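Gdp-l-fucose synthetase (Naegleria fowleri, PDB 6AQZ) probably makes GDP-L-fucose by NADPH-dependent epimerisation and reduction of a GDP-4-keto-6-deoxy sugar. Local coordinates at residues 165-168 and 169-172; 110-113 and 114-118; 248-251 and 252-256; 151-154 and 155-158; 71-75 and 76-80. One frame throughout, in Å; residues are numbered along the deposited sequence.

Contact 1 of 5, residues 165-168 and 169-172; sequences LDML and GRWY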
# COMPACT_ATOMS: atom_id res chain seq x y z
N LEU A 165 -0.24 -7.09 0.21
CA LEU A 165 0.11 -8.49 0.43
C LEU A 165 0.39 -9.20 -0.89
O LEU A 165 1.36 -9.95 -1.02
CB LEU A 165 -1.01 -9.20 1.23
CG LEU A 165 -1.14 -10.73 1.35
CD1 LEU A 165 0.11 -11.37 1.92
CD2 LEU A 165 -2.36 -11.10 2.26
N ASP A 166 -0.45 -8.94 -1.90
CA ASP A 166 -0.20 -9.45 -3.23
C ASP A 166 1.12 -8.92 -3.78
O ASP A 166 1.94 -9.70 -4.31
CB ASP A 166 -1.37 -9.09 -4.15
CG ASP A 166 -1.04 -9.34 -5.63
OD1 ASP A 166 -0.81 -10.51 -6.00
OD2 ASP A 166 -1.02 -8.38 -6.44
N MET A 167 1.36 -7.59 -3.66
CA MET A 167 2.61 -7.02 -4.20
C MET A 167 3.82 -7.57 -3.47
O MET A 167 4.81 -7.96 -4.10
CB MET A 167 2.63 -5.49 -4.13
CG MET A 167 1.70 -4.76 -5.09
SD MET A 167 1.87 -5.31 -6.82
CE MET A 167 3.61 -4.98 -7.15
N LEU A 168 3.75 -7.67 -2.14
CA LEU A 168 4.91 -8.16 -1.40
C LEU A 168 5.30 -9.56 -1.84
O LEU A 168 6.49 -9.89 -1.90
CB LEU A 168 4.63 -8.13 0.11
CG LEU A 168 5.86 -8.56 0.93
CD1 LEU A 168 7.11 -7.76 0.53
CD2 LEU A 168 5.58 -8.46 2.43
N GLY A 169 4.31 -10.41 -2.16
CA GLY A 169 4.60 -11.73 -2.69
C GLY A 169 5.32 -11.68 -4.03
O GLY A 169 6.24 -12.46 -4.30
N ARG A 170 4.89 -10.78 -4.91
CA ARG A 170 5.56 -10.66 -6.19
C ARG A 170 7.01 -10.23 -6.00
O ARG A 170 7.93 -10.78 -6.62
CB ARG A 170 4.82 -9.67 -7.08
CG ARG A 170 3.36 -10.03 -7.31
CD ARG A 170 2.68 -8.88 -8.06
NE ARG A 170 1.25 -9.09 -8.19
CZ ARG A 170 0.65 -9.60 -9.26
NH1 ARG A 170 1.38 -9.95 -10.34
NH2 ARG A 170 -0.68 -9.73 -9.26
N TRP A 171 7.24 -9.29 -5.07
CA TRP A 171 8.58 -8.81 -4.80
C TRP A 171 9.44 -9.89 -4.15
O TRP A 171 10.63 -10.02 -4.47
CB TRP A 171 8.49 -7.57 -3.90
CG TRP A 171 7.82 -6.42 -4.58
CD1 TRP A 171 7.87 -6.13 -5.92
CD2 TRP A 171 6.97 -5.42 -3.99
NE1 TRP A 171 7.12 -5.01 -6.18
CE2 TRP A 171 6.56 -4.55 -5.02
CE3 TRP A 171 6.51 -5.19 -2.68
CZ2 TRP A 171 5.74 -3.45 -4.80
CZ3 TRP A 171 5.69 -4.10 -2.46
CH2 TRP A 171 5.31 -3.24 -3.52
N TYR A 172 8.86 -10.71 -3.27
CA TYR A 172 9.65 -11.81 -2.72
C TYR A 172 9.93 -12.89 -3.77
O TYR A 172 10.96 -13.55 -3.69
CB TYR A 172 8.98 -12.45 -1.49
CG TYR A 172 9.44 -11.84 -0.19
CD1 TYR A 172 10.80 -11.74 0.10
CD2 TYR A 172 8.53 -11.37 0.76
CE1 TYR A 172 11.23 -11.19 1.29
CE2 TYR A 172 8.95 -10.81 1.95
CZ TYR A 172 10.29 -10.74 2.21
OH TYR A 172 10.71 -10.19 3.39

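Contact 2 of 5, residues 110-113 and 114-118; sequences NNIL and TCCYD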
# COMPACT_ATOMS: atom_id res chain seq x y z
N ASN A 110 3.56 -8.26 6.27
CA ASN A 110 5.01 -8.12 6.12
C ASN A 110 5.76 -9.17 6.95
O ASN A 110 6.69 -9.81 6.45
CB ASN A 110 5.45 -6.68 6.47
CG ASN A 110 4.96 -5.65 5.43
OD1 ASN A 110 4.55 -6.01 4.32
ND2 ASN A 110 4.95 -4.37 5.82
N ASN A 111 5.34 -9.37 8.21
CA ASN A 111 6.06 -10.32 9.05
C ASN A 111 5.99 -11.74 8.49
O ASN A 111 7.00 -12.43 8.40
CB ASN A 111 5.52 -10.28 10.48
CG ASN A 111 5.77 -8.96 11.14
OD1 ASN A 111 6.60 -8.16 10.67
ND2 ASN A 111 5.02 -8.68 12.22
N ILE A 112 4.78 -12.18 8.09
CA ILE A 112 4.58 -13.58 7.71
C ILE A 112 5.34 -13.91 6.42
O ILE A 112 6.07 -14.91 6.35
CB ILE A 112 3.08 -13.90 7.59
CG1 ILE A 112 2.42 -13.88 8.96
CG2 ILE A 112 2.87 -15.31 7.04
CD1 ILE A 112 2.85 -15.03 9.83
N LEU A 113 5.20 -13.07 5.39
CA LEU A 113 5.91 -13.32 4.13
C LEU A 113 7.42 -13.22 4.33
O LEU A 113 8.18 -14.00 3.74
CB LEU A 113 5.48 -12.36 3.02
CG LEU A 113 4.32 -12.92 2.15
CD1 LEU A 113 3.13 -13.32 3.02
CD2 LEU A 113 3.88 -11.93 1.08
N THR A 114 7.88 -12.28 5.15
CA THR A 114 9.31 -12.22 5.44
C THR A 114 9.78 -13.48 6.15
O THR A 114 10.82 -14.04 5.80
CB THR A 114 9.63 -10.96 6.25
OG1 THR A 114 9.36 -9.80 5.45
CG2 THR A 114 11.08 -10.93 6.63
N CYS A 115 9.03 -13.96 7.13
CA CYS A 115 9.39 -15.24 7.74
C CYS A 115 9.36 -16.36 6.71
O CYS A 115 10.17 -17.29 6.77
CB CYS A 115 8.46 -15.57 8.90
SG CYS A 115 8.83 -14.67 10.37
N CYS A 116 8.39 -16.32 5.79
CA CYS A 116 8.31 -17.38 4.80
C CYS A 116 9.57 -17.44 3.97
O CYS A 116 10.09 -18.52 3.67
CB CYS A 116 7.09 -17.19 3.91
SG CYS A 116 5.59 -17.59 4.74
N TYR A 117 10.08 -16.27 3.59
CA TYR A 117 11.28 -16.22 2.78
C TYR A 117 12.52 -16.62 3.58
O TYR A 117 13.30 -17.48 3.16
CB TYR A 117 11.45 -14.82 2.19
CG TYR A 117 12.51 -14.81 1.15
CD1 TYR A 117 12.25 -15.31 -0.11
CD2 TYR A 117 13.80 -14.38 1.45
CE1 TYR A 117 13.25 -15.34 -1.09
CE2 TYR A 117 14.80 -14.39 0.48
CZ TYR A 117 14.52 -14.88 -0.78
OH TYR A 117 15.50 -14.91 -1.74
N ASP A 118 12.69 -16.01 4.76
CA ASP A 118 13.91 -16.25 5.53
C ASP A 118 14.06 -17.71 5.94
O ASP A 118 15.18 -18.22 6.04
CB ASP A 118 13.96 -15.36 6.77
CG ASP A 118 14.17 -13.89 6.44
OD1 ASP A 118 14.42 -13.55 5.26
OD2 ASP A 118 14.10 -13.06 7.37

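Contact 3 of 5, residues 248-251 and 252-256; sequences LWTM and FNYQS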
# COMPACT_ATOMS: atom_id res chain seq x y z
N LEU A 248 -6.58 -26.22 -1.29
CA LEU A 248 -5.62 -27.33 -1.26
C LEU A 248 -5.16 -27.72 -2.67
O LEU A 248 -3.98 -27.98 -2.88
CB LEU A 248 -6.20 -28.51 -0.50
CG LEU A 248 -6.26 -28.17 1.00
CD1 LEU A 248 -7.04 -29.22 1.78
CD2 LEU A 248 -4.88 -27.94 1.60
N TRP A 249 -6.09 -27.76 -3.63
CA TRP A 249 -5.67 -27.95 -5.01
C TRP A 249 -4.65 -26.89 -5.43
O TRP A 249 -3.65 -27.20 -6.08
CB TRP A 249 -6.90 -27.91 -5.93
CG TRP A 249 -6.55 -27.97 -7.36
CD1 TRP A 249 -6.47 -29.08 -8.15
CD2 TRP A 249 -6.21 -26.85 -8.20
NE1 TRP A 249 -6.10 -28.73 -9.42
CE2 TRP A 249 -5.93 -27.37 -9.49
CE3 TRP A 249 -6.11 -25.47 -7.98
CZ2 TRP A 249 -5.57 -26.55 -10.56
CZ3 TRP A 249 -5.73 -24.65 -9.06
CH2 TRP A 249 -5.47 -25.20 -10.32
N THR A 250 -4.88 -25.64 -5.04
CA THR A 250 -3.95 -24.55 -5.38
C THR A 250 -2.56 -24.82 -4.83
O THR A 250 -1.57 -24.70 -5.55
CB THR A 250 -4.53 -23.22 -4.88
OG1 THR A 250 -5.77 -22.94 -5.55
CG2 THR A 250 -3.57 -22.05 -5.10
N MET A 251 -2.46 -25.22 -3.57
CA MET A 251 -1.16 -25.55 -2.98
C MET A 251 -0.50 -26.71 -3.73
O MET A 251 0.73 -26.79 -3.80
CB MET A 251 -1.33 -25.92 -1.50
CG MET A 251 -0.09 -26.39 -0.78
SD MET A 251 -0.47 -26.84 0.97
CE MET A 251 -1.41 -28.33 0.77
N PHE A 252 -1.30 -27.66 -4.21
CA PHE A 252 -0.72 -28.83 -4.84
C PHE A 252 -0.28 -28.57 -6.27
O PHE A 252 0.65 -29.23 -6.75
CB PHE A 252 -1.72 -29.98 -4.84
CG PHE A 252 -2.05 -30.51 -3.47
CD1 PHE A 252 -1.15 -30.40 -2.43
CD2 PHE A 252 -3.28 -31.10 -3.23
CE1 PHE A 252 -1.46 -30.89 -1.18
CE2 PHE A 252 -3.60 -31.58 -1.97
CZ PHE A 252 -2.68 -31.47 -0.94
N ASN A 253 -0.96 -27.67 -6.98
CA ASN A 253 -0.86 -27.63 -8.43
C ASN A 253 -0.46 -26.27 -9.01
O ASN A 253 0.14 -26.22 -10.08
CB ASN A 253 -2.20 -28.07 -9.04
CG ASN A 253 -2.56 -29.50 -8.68
OD1 ASN A 253 -2.02 -30.44 -9.25
ND2 ASN A 253 -3.50 -29.67 -7.72
N TYR A 254 -0.78 -25.17 -8.33
CA TYR A 254 -0.77 -23.85 -8.95
C TYR A 254 0.58 -23.17 -8.75
O TYR A 254 1.01 -22.96 -7.61
CB TYR A 254 -1.90 -23.01 -8.37
CG TYR A 254 -2.18 -21.71 -9.05
CD1 TYR A 254 -2.67 -21.67 -10.35
CD2 TYR A 254 -2.05 -20.51 -8.36
CE1 TYR A 254 -2.97 -20.46 -10.97
CE2 TYR A 254 -2.35 -19.31 -8.96
CZ TYR A 254 -2.81 -19.28 -10.25
OH TYR A 254 -3.11 -18.07 -10.82
N GLN A 255 1.24 -22.83 -9.87
CA GLN A 255 2.59 -22.29 -9.89
C GLN A 255 2.64 -20.80 -10.18
O GLN A 255 3.71 -20.21 -10.08
CB GLN A 255 3.44 -23.00 -10.96
CG GLN A 255 3.85 -24.38 -10.62
CD GLN A 255 4.59 -25.04 -11.73
OE1 GLN A 255 4.37 -24.74 -12.90
NE2 GLN A 255 5.46 -25.98 -11.39
N SER A 256 1.55 -20.21 -10.62
CA SER A 256 1.54 -18.81 -10.99
C SER A 256 1.49 -17.93 -9.75
O SER A 256 0.83 -18.26 -8.75
CB SER A 256 0.34 -18.54 -11.90
OG SER A 256 0.03 -17.18 -12.06

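Contact 4 of 5, residues 151-154 and 155-158; sequences PHFS and NNAY. With NAP (NADP nicotinamide-adenine-dinucleotide phosphate), chain G.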
# COMPACT_ATOMS: atom_id res chain seq x y z
N PRO A 151 -9.73 1.22 -4.51
CA PRO A 151 -10.89 0.44 -4.04
C PRO A 151 -12.00 1.33 -3.51
O PRO A 151 -11.85 2.56 -3.47
CB PRO A 151 -10.29 -0.44 -2.93
CG PRO A 151 -9.16 0.41 -2.38
CD PRO A 151 -8.59 1.16 -3.58
N HIS A 152 -13.12 0.74 -3.12
CA HIS A 152 -14.19 1.54 -2.54
C HIS A 152 -13.71 2.19 -1.25
O HIS A 152 -12.86 1.66 -0.53
CB HIS A 152 -15.42 0.69 -2.25
CG HIS A 152 -16.62 1.50 -1.86
ND1 HIS A 152 -16.96 1.72 -0.54
CD2 HIS A 152 -17.55 2.14 -2.60
CE1 HIS A 152 -18.05 2.47 -0.49
NE2 HIS A 152 -18.43 2.73 -1.73
N PHE A 153 -14.28 3.36 -0.96
CA PHE A 153 -13.84 4.16 0.18
C PHE A 153 -14.09 3.45 1.51
O PHE A 153 -13.26 3.53 2.43
CB PHE A 153 -14.56 5.50 0.12
CG PHE A 153 -14.47 6.30 1.37
CD1 PHE A 153 -13.33 7.03 1.66
CD2 PHE A 153 -15.54 6.35 2.26
CE1 PHE A 153 -13.24 7.79 2.82
CE2 PHE A 153 -15.46 7.09 3.42
CZ PHE A 153 -14.31 7.82 3.70
N SER A 154 -15.21 2.72 1.64
CA SER A 154 -15.64 2.28 2.97
C SER A 154 -14.64 1.33 3.62
O SER A 154 -14.51 1.32 4.85
CB SER A 154 -17.04 1.65 2.90
OG SER A 154 -17.08 0.49 2.08
N ASN A 155 -13.91 0.53 2.85
CA ASN A 155 -12.98 -0.41 3.46
C ASN A 155 -11.59 -0.27 2.86
O ASN A 155 -10.86 -1.26 2.71
CB ASN A 155 -13.49 -1.84 3.31
CG ASN A 155 -13.53 -2.30 1.85
OD1 ASN A 155 -13.62 -1.48 0.92
ND2 ASN A 155 -13.44 -3.61 1.63
N ASN A 156 -11.19 0.96 2.49
CA ASN A 156 -10.02 1.04 1.63
C ASN A 156 -8.72 0.73 2.36
O ASN A 156 -7.75 0.30 1.72
CB ASN A 156 -9.97 2.39 0.91
CG ASN A 156 -9.91 3.59 1.84
OD1 ASN A 156 -9.83 3.48 3.06
ND2 ASN A 156 -9.98 4.76 1.23
N ALA A 157 -8.67 0.86 3.69
CA ALA A 157 -7.45 0.46 4.39
C ALA A 157 -7.28 -1.06 4.36
O ALA A 157 -6.20 -1.57 4.04
CB ALA A 157 -7.47 0.96 5.84
N TYR A 158 -8.33 -1.79 4.71
CA TYR A 158 -8.27 -3.23 4.56
C TYR A 158 -7.96 -3.60 3.11
O TYR A 158 -7.11 -4.45 2.84
CB TYR A 158 -9.60 -3.83 5.03
CG TYR A 158 -9.72 -5.31 4.89
CD1 TYR A 158 -9.25 -6.15 5.88
CD2 TYR A 158 -10.33 -5.88 3.77
CE1 TYR A 158 -9.37 -7.52 5.79
CE2 TYR A 158 -10.46 -7.26 3.67
CZ TYR A 158 -9.97 -8.07 4.68
OH TYR A 158 -10.07 -9.43 4.61
PA NAP G . -11.93 -15.41 10.70
O1A NAP G . -12.28 -14.09 11.30
O2A NAP G . -12.93 -16.54 10.65
O5B NAP G . -10.56 -16.04 11.38
C5B NAP G . -9.53 -15.16 11.09
C4B NAP G . -8.23 -15.80 11.68
O4B NAP G . -7.18 -14.81 11.83
C3B NAP G . -8.50 -16.48 13.08
O3B NAP G . -7.74 -17.66 13.19
C2B NAP G . -7.85 -15.47 14.04
O2B NAP G . -7.29 -16.03 15.12
C1B NAP G . -6.63 -15.05 13.11
N9A NAP G . -5.98 -13.83 13.59
C8A NAP G . -6.49 -12.55 13.58
N7A NAP G . -5.64 -11.63 14.09
C5A NAP G . -4.53 -12.37 14.46
C6A NAP G . -3.33 -12.00 15.06
N6A NAP G . -3.09 -10.66 15.36
N1A NAP G . -2.36 -12.91 15.32
C2A NAP G . -2.68 -14.19 14.97
N3A NAP G . -3.79 -14.70 14.41
C4A NAP G . -4.72 -13.75 14.16
O3 NAP G . -11.51 -14.91 9.16
PN NAP G . -11.85 -15.97 8.03
O1N NAP G . -11.26 -17.31 8.26
O2N NAP G . -13.22 -15.77 7.41
O5D NAP G . -10.89 -15.41 6.68
C5D NAP G . -9.56 -15.72 6.80
C4D NAP G . -8.95 -15.24 5.51
O4D NAP G . -9.93 -15.40 4.47
C3D NAP G . -8.70 -13.66 5.64
O3D NAP G . -7.48 -13.34 5.06
C2D NAP G . -9.89 -13.05 4.87
O2D NAP G . -9.59 -11.89 4.19
C1D NAP G . -10.13 -14.16 3.80
N1N NAP G . -11.51 -14.04 3.24
C2N NAP G . -12.65 -14.39 3.96
C3N NAP G . -13.90 -14.23 3.41
C7N NAP G . -15.12 -14.60 4.20
O7N NAP G . -16.27 -14.40 3.80
N7N NAP G . -14.95 -15.21 5.45
C4N NAP G . -14.11 -13.67 2.05
C5N NAP G . -12.83 -13.30 1.36
C6N NAP G . -11.64 -13.49 1.93
P2B NAP G . -8.37 -16.22 16.61
O1X NAP G . -9.32 -17.25 16.09
O2X NAP G . -7.32 -16.69 17.62
O3X NAP G . -8.88 -14.81 16.74

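Contact 5 of 5, residues 71-75 and 76-80; sequences QPFEK and YRPTY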
# COMPACT_ATOMS: atom_id res chain seq x y z
N GLN A 71 8.44 -16.97 16.16
CA GLN A 71 8.47 -18.08 17.10
C GLN A 71 7.93 -19.39 16.53
O GLN A 71 8.61 -20.42 16.67
CB GLN A 71 7.75 -17.66 18.39
CG GLN A 71 7.80 -18.68 19.53
CD GLN A 71 6.66 -19.69 19.47
OE1 GLN A 71 5.60 -19.44 18.90
NE2 GLN A 71 6.90 -20.87 20.07
N PRO A 72 6.78 -19.43 15.85
CA PRO A 72 6.37 -20.69 15.20
C PRO A 72 7.27 -21.13 14.05
O PRO A 72 7.41 -22.34 13.83
CB PRO A 72 4.96 -20.39 14.69
CG PRO A 72 4.90 -18.88 14.60
CD PRO A 72 5.73 -18.40 15.75
N PHE A 73 7.89 -20.20 13.31
CA PHE A 73 8.78 -20.62 12.23
C PHE A 73 10.04 -21.27 12.79
O PHE A 73 10.45 -22.33 12.31
CB PHE A 73 9.15 -19.43 11.35
CG PHE A 73 8.04 -19.02 10.41
CD1 PHE A 73 6.98 -18.25 10.88
CD2 PHE A 73 8.07 -19.38 9.07
CE1 PHE A 73 5.95 -17.85 10.02
CE2 PHE A 73 7.05 -18.99 8.20
CZ PHE A 73 5.99 -18.22 8.68
N GLU A 74 10.65 -20.68 13.82
CA GLU A 74 11.81 -21.32 14.43
C GLU A 74 11.41 -22.66 15.02
O GLU A 74 12.18 -23.63 14.94
CB GLU A 74 12.43 -20.43 15.51
CG GLU A 74 12.89 -19.06 15.01
CD GLU A 74 13.66 -18.25 16.05
OE1 GLU A 74 14.12 -18.83 17.05
OE2 GLU A 74 13.81 -17.02 15.86
N LYS A 75 10.19 -22.76 15.57
CA LYS A 75 9.77 -23.97 16.27
C LYS A 75 9.42 -25.10 15.31
O LYS A 75 9.85 -26.24 15.50
CB LYS A 75 8.58 -23.66 17.18
CG LYS A 75 7.99 -24.88 17.88
CD LYS A 75 7.57 -24.54 19.30
CE LYS A 75 6.90 -25.70 20.01
NZ LYS A 75 5.43 -25.72 19.74
N TYR A 76 8.61 -24.81 14.29
CA TYR A 76 8.08 -25.84 13.40
C TYR A 76 8.83 -25.99 12.09
O TYR A 76 8.71 -27.04 11.45
CB TYR A 76 6.59 -25.57 13.10
CG TYR A 76 5.71 -25.57 14.34
CD1 TYR A 76 5.44 -26.75 15.02
CD2 TYR A 76 5.16 -24.39 14.83
CE1 TYR A 76 4.65 -26.76 16.16
CE2 TYR A 76 4.37 -24.39 15.97
CZ TYR A 76 4.12 -25.59 16.63
OH TYR A 76 3.33 -25.61 17.76
N ARG A 77 9.61 -24.98 11.67
CA ARG A 77 10.37 -24.98 10.42
C ARG A 77 9.51 -25.50 9.27
O ARG A 77 9.79 -26.59 8.75
CB ARG A 77 11.64 -25.82 10.54
CG ARG A 77 12.62 -25.41 11.63
CD ARG A 77 13.27 -24.04 11.37
NE ARG A 77 14.05 -23.60 12.53
CZ ARG A 77 15.36 -23.34 12.52
NH1 ARG A 77 16.06 -23.45 11.39
NH2 ARG A 77 15.96 -22.96 13.64
N PRO A 78 8.47 -24.79 8.84
CA PRO A 78 7.56 -25.35 7.83
C PRO A 78 8.20 -25.39 6.45
O PRO A 78 9.07 -24.58 6.12
CB PRO A 78 6.39 -24.37 7.85
CG PRO A 78 7.04 -23.08 8.19
CD PRO A 78 8.09 -23.42 9.21
N THR A 79 7.72 -26.34 5.62
CA THR A 79 7.99 -26.37 4.19
C THR A 79 6.90 -25.71 3.36
O THR A 79 7.14 -25.38 2.19
CB THR A 79 8.19 -27.81 3.68
OG1 THR A 79 7.07 -28.64 4.05
CG2 THR A 79 9.47 -28.42 4.22
N TYR A 80 5.70 -25.56 3.91
CA TYR A 80 4.61 -24.88 3.24
C TYR A 80 3.91 -24.00 4.25
O TYR A 80 3.91 -24.28 5.45
CB TYR A 80 3.63 -25.88 2.61
CG TYR A 80 4.27 -26.63 1.45
CD1 TYR A 80 4.33 -26.07 0.19
CD2 TYR A 80 4.88 -27.87 1.64
CE1 TYR A 80 4.95 -26.74 -0.88
CE2 TYR A 80 5.51 -28.55 0.59
CZ TYR A 80 5.53 -27.98 -0.66
OH TYR A 80 6.13 -28.64 -1.71

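Contact 1 of 5, residues 165-168 and 169-172
Successive turns of helix 156-179, at the subunit interface, bring Asp166 beside Arg170 and Met167 beside Trp171. The arginine chain, straight from CG to NE, presents its guanidinium edge to a single carboxylate oxygen: Arg170 NE lies 3.0 Å and Arg170 NH2 3.1 Å from Asp166 OD2. Both nitrogens bond with OD2 in the guanidinium plane, yet the two charged planes stand 88° apart, so NE meets OD2 from above the carboxylate while NH2 approaches the syn lone pair of OD2. His147 NE2 also bonds to Asp166 OD2, and Arg170 NH1 has a second acid in Glu258.

The indole of Trp171 folds back over the preceding turn, one face on Met167 O. Met167 CB sits 3.7 Å from the centroid of the six-membered ring, over the face, a CH-pi contact, and a chain bent at chi2 and chi3 brings Met167 CE to 3.5 Å from Trp171 CZ2. A flexible thioether suits this place, since it can fold along the indole. Leu168 runs alongside Tyr172, with Leu168 CD1 3.8 Å from Tyr172 CE2; the phenol oxygen itself bonds to Thr114. Trp171 NE1 reaches Asn156 of the second subunit, whose Trp102 ring also meets the indole. A helix packed on helix 98-118 and, through Trp171, on the partner subunit is characteristic of the four-helix dimer interface of many extended short-chain dehydrogenases/reductases.

Contact 2 of 5, residues 110-113 and 114-118
Thr114 and Asn110 meet through one carbonyl, and backbone bonding comes first. Asn110 O takes the amide of Thr114, with Thr114 N 3.0 Å from Asn110 O, and the same pattern runs on: Cys115 N is 2.8 Å from Asn111 O, Cys116 N 2.8 Å from Ile112 O and Tyr117 N 3.0 Å from Leu113 O.

Among side chains, the Thr114 hydroxyl comes to the same carbonyl. With OG1 anti to the carbonyl carbon (chi1 -65°), it folds back along the helix until Thr114 OG1 is 2.9 Å from Asn110 O. OG1 is also hydrogen-bonded to Tyr172 OH of helix 156-179; which hydroxyl donates is not settled, nor therefore is the bond to Asn110 O. Threonine is short enough to approach both. The amide oxygen of Asn110 bonds to Trp102 of the second subunit.

Apolar packing is modest: Ile112 CG2 lies 4.2 Å from Cys116 SG. Tyr117 leads off differently, its ring meeting Tyr172 and forming a cation-pi contact with Lys181. Asn110 and Thr114 thus face the dimer partner, while the small or branched Ile112 and Cys116 pack on the sheet, as in the helix of a Rossmann beta-alpha-beta crossover, here between strands 80-83 and 123-127.

Contact 3 of 5, residues 248-251 and 252-256
Asn253 lays its amide over the indole of Trp249, one turn earlier, where helix 240-253 of this Rossmann-type domain comes to its end. The two side chains run at about a right angle, but their flat groups are turned only 30° from each other. Asn253 ND2 rides above the five-membered ring, offset toward its rim and 3.1 Å from Trp249 CD1, while Asn253 CB makes a CH-pi contact over the same ring. That position is fixed by a bond back to the main chain: Asn253 ND2 donates to Trp249 O at 3.0 Å, with an N-H...O angle of 147°. At this last turn the backbone amide of Asn253 gives the same carbonyl only a weak bond, which a short side chain ending in an N-H can supplement. Trp249 turns CG anti to the backbone N (chi1 175°), which swings its indole forward beside Asn253, where Phe309 meets it edge-to-face.

On another flank, Phe252 covers the carbonyl of Leu248, with Leu248 O 3.2 Å from Phe252 CG and over a ring face. Met251 crosses Phe252 obliquely, its chain bent at chi3. Lys123 NZ takes up the carbonyls of Met251 and Tyr254. Tyr254, the first residue with non-helical backbone angles, still bonds through Tyr254 N to Thr250 O at 2.9 Å, and runs side by side with the threonine, Thr250 CG2 lying 3.8 Å from Tyr254 CB.

Contact 4 of 5, residues 151-154 and 155-158
Phe153 O is gripped by two donors: weakly by the backbone amide of Asn156, with Asn156 N 3.3 Å away, and by Lys98 NZ. The lysine also reaches Asn156 OD1 and makes a cation-pi contact with the Phe153 ring, so one ammonium ties loop, helix start and ring together. Asn156 CG lies between the backbone N and the carbonyl carbon (chi1 60°), a crowded position that places Asn156 CG 3.4 Å from Phe153 O. The amide and the Phe153 ring are inclined at 71°, and Phe153 CD1 is 4.1 Å from Asn156 ND2. Across the base of the turn, Pro151 CG packs 3.9 Å from Asn156 CB; the compact apolar ring suits this buried place.

This is the entry to helix 156-179, with Asn155 at the N-cap position, although its side chain makes no capping bond and ND2 turns instead, weakly, to Cys131 O. Before it, His152 ND1 lies 2.9 Å from Ser154 OG in a hydrogen bond. One turn into the helix, Tyr158 extends away from the loop toward NADP, where Tyr158 OH is hydrogen-bonded to O2D of the nicotinamide ribose at 2.5 Å, with O2D near the ring plane. Tyr158 and Lys162, which also bonds to NADP, match the YxxxK signature of short-chain dehydrogenases/reductases.

Contact 5 of 5, residues 71-75 and 76-80
Lys75 and Tyr76 lie side by side, with Lys75 CG over the centre of the tyrosine ring, 4.0 Å from its centroid and only 4° off the normal, a CH-pi contact. The bent lysine chain then brings Lys75 NZ to 2.9 Å from Tyr76 OH, a weak bond. A long aliphatic stem with a polar end suits this exposed flank. Elsewhere on the ring, Pro72 CB is 4.0 Å from Tyr76 CD2.

Arg77 folds back over the turn: bent at chi2 (-67°), it puts Arg77 NE 3.1 Å from Glu74 O, a nearly straight bond with the carbonyl oxygen in the guanidinium plane. Pro78 packs on the other aromatic, Phe73, at about a right angle, with Pro78 CG 3.9 Å from Phe73 CD2.

The next shell is backbone. Tyr76 N bonds to Pro72 O at 2.8 Å and Arg77 N to Phe73 O at 2.9 Å, after which Arg77 turns to positive phi and Pro78, having no N-H, cannot continue the helical hydrogen bonding. Farther out, Tyr76 rests on strands 26-30 and 52-55, and Phe73 on Leu28 and helix 98-118. A helix closed by a left-handed residue and a proline is followed by a short loop into strand 80-83, as in the helix-to-strand returns of Rossmann folds.

How the contacts relate
From the N terminus the contacts come in the order 5, 2, 4, 1, 3. Each lies on one unbroken run of chain, so none nests in or crosses another and none closes a long loop. Contact 5 ends helix 66-76 and leads to strand 80-83; contact 2 follows on helix 98-118 and touches it where Cys115 packs on Phe73. Contacts 4 and 1 share helix 156-179, at its entry and further along, with centres about 20 Å apart; contact 1 also touches contact 2, joining two helices that meet the second subunit, as contact 4 does. Contact 3 closes helix 240-253 and packs it against strands 123-127, 184-194 and 260-262.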